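3-oxoacyl-[acyl-carrier-protein] reductase (Sinorhizobium meliloti, PDB 3U9L) probably reduces 3-oxoacyl groups on acyl carrier protein using NADPH, as an enzyme of the short-chain dehydrogenase/reductase family. Local coordinates at residues Ile144-Ser149 with Ala158-Ala163; Ile170-Ala175 with Thr185-Pro190; Ala232-Pro237 with Asp266-Gly271; Arg262-Pro267 with Val274-Leu279. All blocks are in the same frame, centred on the assembly; numbering follows the deposited sequence.

Overall arrangement
Contacts 1 and 2 follow each other along the chain and share helix 158-179. Contact 1 closes the short loop that links strand 139-144 to the start of that helix, and contact 2 folds its later turns back onto strand 183-190. Backbone bonds S145-I188 and S147-P190 join the two. Contact 3 opens much later, at the end of helix 223-233, and closes on the loop after strand 262-265. Before it closes, contact 4 has begun on that strand; it ends on helix 272-289, so contacts 3 and 4 interlock and share D266 and P267. Strands 183-190 and 262-265 pair side by side, linking contacts 2 and 4 through one parallel sheet. F276 of contact 4 packs on S149 of contact 1.

Contact 1: Ile144-Ser149 with Ala158-Ala163; sequences ISSSSS and APYFAA
The YxxxK motif of the short-chain dehydrogenase/reductases, probably represented by Y160 and K164, meets the serine loop here, with S146 and Y160 joined through water. S146 OG and Y160 OH are 4.5 Å apart. Water 1 fills the step, 2.8 Å from S146 OG, and reaches Y160 OH at the edge of the ring, in its plane; by its place in the loop facing Y160, S146 is probably the family's active-site serine. S146 OG is also hydrogen-bonded to S148 OG at 2.8 Å, and S148 may thereby help to position S146.

S148 carries the apolar part of the contact. Its CB sits over one face of the F161 ring in a CH-pi contact, 3.8 Å from the centroid and displaced toward the rim. A chi1 of 67° sets S148 OG between the backbone N and the carbonyl carbon, where it approaches F161 CD1 at 3.5 Å. The same hydroxyl bonds water 2, which also binds S149 OG and donates to F161 O, clamping the 3-10 turn 147-149 to the helix.

Behind the loop, backbone bonds run from S145 to I188 on strand 183-190; Y160 packs on N118 of helix 108-136, and F161 on Q173 of the second subunit.

Contact 2: Ile170-Ala175 with Thr185-Pro190; sequences IAVQYA and TSIIVP
A chi1 of -66° in T185 sets OG1 beside its own backbone N, anti to the carbonyl carbon, and so presents the hydroxyl to A175 on the helix. I187 starts with a similar first torsion, but its chain then runs extended (chi2 175°), carrying CD1 out toward A171 and V172. T185 OG1 comes within 3.4 Å of A175 CA, and the methyl A175 CB lies close against T185 CB as well. Further along the strand, I187 CD1 rests on A171 CB at 3.7 Å and on V172 CG2 at 3.9 Å. V172 points its CB away from the strand, yet its CG2 branch still reaches I187, the two side chains crossing at about a right angle.

The polar groups of this buried interface are served by water. Water 3 donates to both A171 O and T185 OG1, 2.8 Å from the latter, while T185 OG1 donates to water 4 at 3.0 Å. Water 4 in turn donates to A175 O, so the hydroxyl acts as donor and acceptor at once.

The segments run nearly antiparallel, at 164°, with axes 8.9 Å apart, as helix and following strand of a beta-alpha-beta crossover. F261 covers V172, A175 and I187, R262 of strand 262-265 adjoins V172 and I187, and W143 of strand 139-144 packs on A171.

Contact 3: Ala232-Pro237 with Asp266-Gly271; sequences AAIVPP and DPAEDG
P236 lays its ring against the turn at P267 and A268. Its CB stands back, 4.8 Å from P267 CB. CG reaches furthest, touching P267 O at 3.7 Å and P267 CB at 4.1 Å, with the two proline rings crossing at about a right angle. Closing the ring, CD stays near P267 O and comes to 4.1 Å from A268 N. Next to it, A268 CB fits against I234 O at 3.8 Å, with the more distant I234 CG1 adding an apolar flank.

The surface that these groups meet is a type I beta turn, D266 to E269, closed by E269 N bonding to D266 O. The D266 side chain steadies what follows: D270 N donates to D266 OD2 at 2.7 Å, arriving on the syn side but 23° out of the carboxylate plane. D266 OD2 and D270 OD1, both acceptors, lie 3.1 Å apart without a hydrogen bond; the N-H groups of D270 and A272, bonded to one each, probably ease their repulsion.

The contact joins the end of helix 223-233 to the loop between strand 262-265 and helix 272-289. R289 of the second subunit bonds A268 O, and M286 of that subunit packs on I234 and D270.

Contact 4: Arg262-Pro267 with Val274-Leu279; sequences RVHVDP and VGFSVL
R262 lays its guanidinium flat on the F276 ring, a stacked cation-pi pair with planes only 9° apart. The arginine chain leaves the strand with CG beside its backbone N and stays extended from CG to NE. A chi4 of -83° turns the guanidinium across the line of that chain, where it faces the phenyl, which F276 (chi1 -87°) presents flat to it. The two flat groups overlap widely: R262 CZ stands 3.6 Å from the ring centroid. NH2 lies over the middle of the ring, F276 CD1 over the middle of the guanidinium, and R262 NH1 approaches F276 CE1 at 3.3 Å. The R262 methylene CD extends the contact down to F276 CB at 3.7 Å.

H264, two residues along on the same side of the strand, also has CG beside its backbone N. Its CE1 comes to 3.6 Å from F276 CB, which lies at the imidazole edge near its plane, so the histidine flanks the root of the phenylalanine while the arginine covers its ring.

Polar partners fix the arginine in its stacked position: NH1 forms a salt bridge with D168 and NE another with D280, probably offsetting its charge in a buried place. On the helix, S277 OG folds back to donate to V274 O at 3.2 Å, an acceptor already used by V278 N.

The contact pins strand 262-265, at the edge of the chain's sheet, to helix 272-289. V189 of strand 183-190 packs on R262, H264 and F276, while D168 belongs to helix 158-179 and L279 meets A150 of the second subunit.

Contact 1: Ile144-Ser149 with Ala158-Ala163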
# COMPACT_ATOMS: atom_id res chain seq x y z
N ILE A 144 -13.66 0.82 4.32
CA ILE A 144 -13.39 2.21 4.76
C ILE A 144 -11.97 2.45 4.44
O ILE A 144 -11.05 1.88 5.05
CB ILE A 144 -13.62 2.43 6.27
CG1 ILE A 144 -14.94 1.85 6.72
CG2 ILE A 144 -13.41 3.95 6.65
CD1 ILE A 144 -16.10 2.35 5.94
N SER A 145 -11.76 3.30 3.45
CA SER A 145 -10.44 3.51 2.95
C SER A 145 -10.00 4.82 3.63
O SER A 145 -10.39 5.07 4.78
CB SER A 145 -10.51 3.68 1.44
OG SER A 145 -9.24 3.79 0.87
N SER A 146 -9.25 5.65 2.91
CA SER A 146 -8.68 6.85 3.48
C SER A 146 -8.35 7.86 2.38
O SER A 146 -7.73 7.51 1.39
CB SER A 146 -7.39 6.45 4.22
OG SER A 146 -6.74 7.56 4.76
N SER A 147 -8.72 9.12 2.57
CA SER A 147 -8.36 10.17 1.61
C SER A 147 -6.85 10.22 1.37
O SER A 147 -6.39 10.68 0.31
CB SER A 147 -8.87 11.54 2.12
OG SER A 147 -8.09 12.01 3.21
N SER A 148 -6.07 9.77 2.35
CA SER A 148 -4.62 9.82 2.18
C SER A 148 -4.07 8.98 1.01
O SER A 148 -2.98 9.27 0.49
CB SER A 148 -3.95 9.36 3.46
OG SER A 148 -4.21 7.98 3.69
N SER A 149 -4.79 7.94 0.59
CA SER A 149 -4.26 7.08 -0.49
C SER A 149 -4.31 7.78 -1.84
O SER A 149 -3.69 7.33 -2.75
CB SER A 149 -4.97 5.72 -0.56
OG SER A 149 -5.00 5.12 0.74
N ALA A 158 3.90 7.38 7.97
CA ALA A 158 4.21 6.43 6.87
C ALA A 158 3.72 5.00 7.07
O ALA A 158 3.09 4.47 6.19
CB ALA A 158 5.68 6.46 6.43
N PRO A 159 3.97 4.38 8.23
CA PRO A 159 3.51 2.98 8.32
C PRO A 159 1.99 2.83 8.20
O PRO A 159 1.48 1.79 7.77
CB PRO A 159 3.92 2.55 9.73
CG PRO A 159 4.92 3.60 10.22
CD PRO A 159 4.47 4.88 9.53
N TYR A 160 1.26 3.85 8.63
CA TYR A 160 -0.18 3.89 8.55
C TYR A 160 -0.67 4.15 7.11
O TYR A 160 -1.48 3.39 6.59
CB TYR A 160 -0.74 4.95 9.51
CG TYR A 160 -2.22 5.13 9.35
CD1 TYR A 160 -3.12 4.08 9.62
CD2 TYR A 160 -2.74 6.32 8.88
CE1 TYR A 160 -4.48 4.22 9.45
CE2 TYR A 160 -4.09 6.49 8.72
CZ TYR A 160 -4.96 5.44 9.00
OH TYR A 160 -6.32 5.63 8.81
N PHE A 161 -0.23 5.23 6.51
CA PHE A 161 -0.57 5.58 5.14
C PHE A 161 -0.17 4.45 4.17
O PHE A 161 -0.88 4.22 3.24
CB PHE A 161 0.11 6.89 4.72
CG PHE A 161 -0.51 8.16 5.37
CD1 PHE A 161 -1.69 8.09 6.06
CD2 PHE A 161 0.10 9.41 5.21
CE1 PHE A 161 -2.27 9.24 6.62
CE2 PHE A 161 -0.46 10.57 5.77
CZ PHE A 161 -1.66 10.48 6.45
N ALA A 162 1.00 3.82 4.36
CA ALA A 162 1.38 2.65 3.56
C ALA A 162 0.31 1.56 3.65
O ALA A 162 -0.14 0.98 2.64
CB ALA A 162 2.70 2.09 4.08
N ALA A 163 -0.06 1.19 4.87
CA ALA A 163 -1.02 0.12 5.05
C ALA A 163 -2.36 0.50 4.42
O ALA A 163 -2.99 -0.34 3.80
CB ALA A 163 -1.18 -0.23 6.49
O HOH W 1 -7.17 8.27 7.41
O HOH W 2 -2.83 6.00 2.37

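Contact 2: Ile170-Ala175 with Thr185-Pro190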
# COMPACT_ATOMS: atom_id res chain seq x y z
N ILE A 170 -6.05 -3.40 -2.63
CA ILE A 170 -6.68 -4.70 -2.44
C ILE A 170 -8.18 -4.62 -2.63
O ILE A 170 -8.78 -5.50 -3.28
CB ILE A 170 -6.38 -5.28 -1.05
CG1 ILE A 170 -4.88 -5.61 -1.01
CG2 ILE A 170 -7.35 -6.55 -0.73
CD1 ILE A 170 -4.30 -5.82 0.33
N ALA A 171 -8.81 -3.58 -2.14
CA ALA A 171 -10.26 -3.46 -2.29
C ALA A 171 -10.64 -3.44 -3.77
O ALA A 171 -11.66 -3.99 -4.21
CB ALA A 171 -10.75 -2.16 -1.62
N VAL A 172 -9.81 -2.76 -4.54
CA VAL A 172 -10.06 -2.57 -5.96
C VAL A 172 -9.95 -3.88 -6.70
O VAL A 172 -10.78 -4.20 -7.50
CB VAL A 172 -9.13 -1.44 -6.50
CG1 VAL A 172 -9.10 -1.38 -8.05
CG2 VAL A 172 -9.68 -0.13 -5.93
N GLN A 173 -8.94 -4.67 -6.35
CA GLN A 173 -8.73 -5.96 -6.92
C GLN A 173 -9.89 -6.92 -6.66
O GLN A 173 -10.38 -7.58 -7.60
CB GLN A 173 -7.39 -6.53 -6.42
CG GLN A 173 -6.11 -5.74 -6.86
CD GLN A 173 -5.72 -6.12 -8.26
OE1 GLN A 173 -5.10 -7.22 -8.51
NE2 GLN A 173 -6.08 -5.26 -9.21
N TYR A 174 -10.36 -6.97 -5.42
CA TYR A 174 -11.48 -7.84 -5.06
C TYR A 174 -12.74 -7.42 -5.80
O TYR A 174 -13.52 -8.27 -6.23
CB TYR A 174 -11.74 -7.77 -3.56
CG TYR A 174 -11.01 -8.82 -2.74
CD1 TYR A 174 -11.42 -10.16 -2.76
CD2 TYR A 174 -9.98 -8.47 -1.90
CE1 TYR A 174 -10.80 -11.13 -1.97
CE2 TYR A 174 -9.33 -9.46 -1.10
CZ TYR A 174 -9.74 -10.79 -1.16
OH TYR A 174 -9.14 -11.77 -0.37
N ALA A 175 -12.94 -6.11 -5.95
CA ALA A 175 -14.08 -5.59 -6.71
C ALA A 175 -14.17 -6.29 -8.07
O ALA A 175 -15.26 -6.76 -8.46
CB ALA A 175 -13.96 -4.05 -6.91
N THR A 185 -19.13 -3.91 -4.68
CA THR A 185 -18.14 -3.24 -3.84
C THR A 185 -18.42 -1.75 -3.80
O THR A 185 -18.73 -1.12 -4.83
CB THR A 185 -16.74 -3.38 -4.42
OG1 THR A 185 -16.33 -4.75 -4.37
CG2 THR A 185 -15.73 -2.56 -3.59
N SER A 186 -18.28 -1.17 -2.61
CA SER A 186 -18.32 0.26 -2.49
C SER A 186 -17.22 0.68 -1.48
O SER A 186 -17.04 0.02 -0.43
CB SER A 186 -19.75 0.70 -2.10
OG SER A 186 -19.76 2.11 -1.92
N ILE A 187 -16.45 1.72 -1.82
CA ILE A 187 -15.34 2.12 -1.00
C ILE A 187 -15.62 3.53 -0.46
O ILE A 187 -15.89 4.47 -1.20
CB ILE A 187 -14.01 2.16 -1.78
CG1 ILE A 187 -13.70 0.77 -2.40
CG2 ILE A 187 -12.90 2.63 -0.83
CD1 ILE A 187 -12.46 0.61 -3.33
N ILE A 188 -15.56 3.66 0.84
CA ILE A 188 -15.78 4.94 1.49
C ILE A 188 -14.40 5.56 1.71
O ILE A 188 -13.48 4.92 2.23
CB ILE A 188 -16.50 4.76 2.85
CG1 ILE A 188 -17.75 3.81 2.73
CG2 ILE A 188 -16.82 6.10 3.46
CD1 ILE A 188 -18.80 4.17 1.65
N VAL A 189 -14.30 6.80 1.29
CA VAL A 189 -13.08 7.56 1.37
C VAL A 189 -13.21 8.79 2.33
O VAL A 189 -13.51 9.89 1.93
CB VAL A 189 -12.56 7.93 -0.05
CG1 VAL A 189 -11.21 8.55 0.04
CG2 VAL A 189 -12.49 6.65 -0.91
N PRO A 190 -12.99 8.55 3.63
CA PRO A 190 -13.10 9.61 4.66
C PRO A 190 -11.87 10.47 4.69
O PRO A 190 -10.76 9.95 4.60
CB PRO A 190 -13.18 8.84 6.00
CG PRO A 190 -13.13 7.40 5.66
CD PRO A 190 -12.70 7.23 4.21
O HOH W 3 -14.03 -5.39 -2.92
O HOH W 4 -17.42 -6.08 -6.80

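Contact 3: Ala232-Pro237 with Asp266-Gly271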
# COMPACT_ATOMS: atom_id res chain seq x y z
N ALA A 232 -4.33 20.10 11.73
CA ALA A 232 -5.53 20.34 12.54
C ALA A 232 -6.24 21.59 12.05
O ALA A 232 -7.44 21.59 11.96
CB ALA A 232 -5.17 20.51 14.04
N ALA A 233 -5.49 22.63 11.72
CA ALA A 233 -6.07 23.92 11.39
C ALA A 233 -6.96 23.96 10.15
O ALA A 233 -7.82 24.86 10.04
CB ALA A 233 -4.99 24.98 11.27
N ILE A 234 -6.77 23.02 9.23
CA ILE A 234 -7.59 23.00 8.02
C ILE A 234 -8.90 22.19 8.14
O ILE A 234 -9.70 22.15 7.22
CB ILE A 234 -6.81 22.45 6.81
CG1 ILE A 234 -6.41 21.00 7.02
CG2 ILE A 234 -5.59 23.33 6.51
CD1 ILE A 234 -5.70 20.41 5.68
N VAL A 235 -9.09 21.50 9.26
CA VAL A 235 -10.36 20.79 9.49
C VAL A 235 -11.42 21.78 10.01
O VAL A 235 -11.24 22.38 11.08
CB VAL A 235 -10.19 19.72 10.56
CG1 VAL A 235 -11.51 18.97 10.79
CG2 VAL A 235 -9.02 18.77 10.18
N PRO A 236 -12.52 21.96 9.27
CA PRO A 236 -13.65 22.77 9.72
C PRO A 236 -14.09 22.32 11.09
O PRO A 236 -14.29 21.12 11.32
CB PRO A 236 -14.74 22.44 8.68
CG PRO A 236 -13.99 22.10 7.49
CD PRO A 236 -12.78 21.34 7.96
N PRO A 237 -14.23 23.28 12.03
CA PRO A 237 -14.57 22.96 13.42
C PRO A 237 -15.89 22.19 13.55
O PRO A 237 -16.03 21.41 14.49
CB PRO A 237 -14.68 24.35 14.08
CG PRO A 237 -13.91 25.29 13.16
CD PRO A 237 -14.15 24.73 11.78
N ASP A 266 -15.10 14.21 2.92
CA ASP A 266 -13.83 14.86 3.27
C ASP A 266 -14.04 16.39 3.41
O ASP A 266 -13.81 17.14 2.47
CB ASP A 266 -12.72 14.54 2.23
CG ASP A 266 -11.43 15.38 2.46
OD1 ASP A 266 -11.20 15.90 3.61
OD2 ASP A 266 -10.65 15.54 1.50
N PRO A 267 -14.52 16.82 4.57
CA PRO A 267 -14.70 18.27 4.83
C PRO A 267 -13.43 19.14 4.64
O PRO A 267 -13.54 20.32 4.27
CB PRO A 267 -15.08 18.33 6.31
CG PRO A 267 -15.48 16.92 6.71
CD PRO A 267 -14.82 15.97 5.73
N ALA A 268 -12.25 18.61 4.92
CA ALA A 268 -11.05 19.37 4.71
C ALA A 268 -10.71 19.50 3.23
O ALA A 268 -9.82 20.26 2.89
CB ALA A 268 -9.90 18.76 5.43
N GLU A 269 -11.38 18.72 2.35
CA GLU A 269 -11.16 18.81 0.90
C GLU A 269 -9.67 18.68 0.53
O GLU A 269 -9.11 19.56 -0.12
CB GLU A 269 -11.75 20.11 0.35
CG GLU A 269 -13.29 20.27 0.60
CD GLU A 269 -14.12 19.30 -0.27
OE1 GLU A 269 -13.53 18.65 -1.18
OE2 GLU A 269 -15.36 19.14 -0.04
N ASP A 270 -9.04 17.59 0.94
CA ASP A 270 -7.65 17.34 0.60
C ASP A 270 -7.42 16.84 -0.87
O ASP A 270 -6.28 16.61 -1.25
CB ASP A 270 -6.97 16.38 1.59
CG ASP A 270 -7.53 14.94 1.52
OD1 ASP A 270 -7.97 14.46 0.40
OD2 ASP A 270 -7.55 14.30 2.62
N GLY A 271 -8.49 16.66 -1.65
CA GLY A 271 -8.35 16.36 -3.08
C GLY A 271 -8.49 14.89 -3.48
O GLY A 271 -8.42 14.54 -4.65

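Contact 4: Arg262-Pro267 with Val274-Leu279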
# COMPACT_ATOMS: atom_id res chain seq x y z
N ARG A 262 -17.02 4.56 -5.18
CA ARG A 262 -16.40 5.29 -4.09
C ARG A 262 -17.29 6.41 -3.60
O ARG A 262 -17.96 7.01 -4.38
CB ARG A 262 -15.07 5.89 -4.47
CG ARG A 262 -14.00 4.97 -4.76
CD ARG A 262 -12.76 5.69 -5.04
NE ARG A 262 -11.71 4.76 -5.35
CZ ARG A 262 -10.98 4.12 -4.47
NH1 ARG A 262 -10.09 3.29 -4.89
NH2 ARG A 262 -10.93 4.53 -3.25
N VAL A 263 -17.25 6.69 -2.30
CA VAL A 263 -18.03 7.82 -1.76
C VAL A 263 -17.00 8.60 -0.97
O VAL A 263 -16.29 8.03 -0.14
CB VAL A 263 -19.26 7.38 -0.88
CG1 VAL A 263 -19.94 8.57 -0.23
CG2 VAL A 263 -20.29 6.61 -1.71
N HIS A 264 -16.86 9.89 -1.28
CA HIS A 264 -15.89 10.79 -0.66
C HIS A 264 -16.59 11.57 0.45
O HIS A 264 -17.62 12.20 0.21
CB HIS A 264 -15.22 11.68 -1.72
CG HIS A 264 -14.47 10.88 -2.75
ND1 HIS A 264 -13.21 10.37 -2.53
CD2 HIS A 264 -14.84 10.43 -3.98
CE1 HIS A 264 -12.83 9.65 -3.57
NE2 HIS A 264 -13.80 9.65 -4.47
N VAL A 265 -16.06 11.51 1.67
CA VAL A 265 -16.59 12.30 2.78
C VAL A 265 -15.44 13.04 3.44
O VAL A 265 -14.83 12.54 4.38
CB VAL A 265 -17.27 11.40 3.80
CG1 VAL A 265 -17.94 12.24 4.93
CG2 VAL A 265 -18.33 10.47 3.12
N ASP A 266 -15.10 14.21 2.92
CA ASP A 266 -13.83 14.86 3.27
C ASP A 266 -14.04 16.39 3.41
O ASP A 266 -13.81 17.14 2.47
CB ASP A 266 -12.72 14.54 2.23
CG ASP A 266 -11.43 15.38 2.46
OD1 ASP A 266 -11.20 15.90 3.61
OD2 ASP A 266 -10.65 15.54 1.50
N PRO A 267 -14.52 16.82 4.57
CA PRO A 267 -14.70 18.27 4.83
C PRO A 267 -13.43 19.14 4.64
O PRO A 267 -13.54 20.32 4.27
CB PRO A 267 -15.08 18.33 6.31
CG PRO A 267 -15.48 16.92 6.71
CD PRO A 267 -14.82 15.97 5.73
N VAL A 274 -10.69 14.12 -6.33
CA VAL A 274 -10.14 14.39 -7.64
C VAL A 274 -9.14 13.28 -7.97
O VAL A 274 -9.20 12.68 -9.05
CB VAL A 274 -9.37 15.76 -7.64
CG1 VAL A 274 -8.75 15.98 -8.99
CG2 VAL A 274 -10.28 16.90 -7.36
N GLY A 275 -8.19 13.02 -7.07
CA GLY A 275 -7.23 11.94 -7.32
C GLY A 275 -7.94 10.61 -7.67
O GLY A 275 -7.65 9.96 -8.67
N PHE A 276 -8.87 10.17 -6.82
CA PHE A 276 -9.49 8.89 -7.07
C PHE A 276 -10.36 8.87 -8.31
O PHE A 276 -10.51 7.86 -8.94
CB PHE A 276 -10.31 8.38 -5.87
CG PHE A 276 -9.48 7.60 -4.85
CD1 PHE A 276 -8.75 6.49 -5.21
CD2 PHE A 276 -9.43 8.00 -3.52
CE1 PHE A 276 -7.99 5.79 -4.26
CE2 PHE A 276 -8.66 7.30 -2.55
CZ PHE A 276 -7.96 6.19 -2.93
N SER A 277 -10.98 9.98 -8.64
CA SER A 277 -11.85 9.93 -9.78
C SER A 277 -11.00 9.82 -11.07
O SER A 277 -11.40 9.15 -12.04
CB SER A 277 -12.79 11.14 -9.76
OG SER A 277 -12.06 12.20 -10.36
N VAL A 278 -9.82 10.43 -11.10
CA VAL A 278 -8.84 10.15 -12.15
C VAL A 278 -8.34 8.69 -12.10
O VAL A 278 -8.39 7.98 -13.13
CB VAL A 278 -7.61 11.13 -12.13
CG1 VAL A 278 -6.53 10.65 -13.10
CG2 VAL A 278 -8.07 12.56 -12.46
N LEU A 279 -7.88 8.21 -10.94
CA LEU A 279 -7.45 6.78 -10.90
C LEU A 279 -8.55 5.80 -11.32
O LEU A 279 -8.27 4.83 -12.04
CB LEU A 279 -6.92 6.31 -9.55
CG LEU A 279 -5.74 7.13 -9.01
CD1 LEU A 279 -5.22 6.55 -7.68
CD2 LEU A 279 -4.60 7.31 -10.01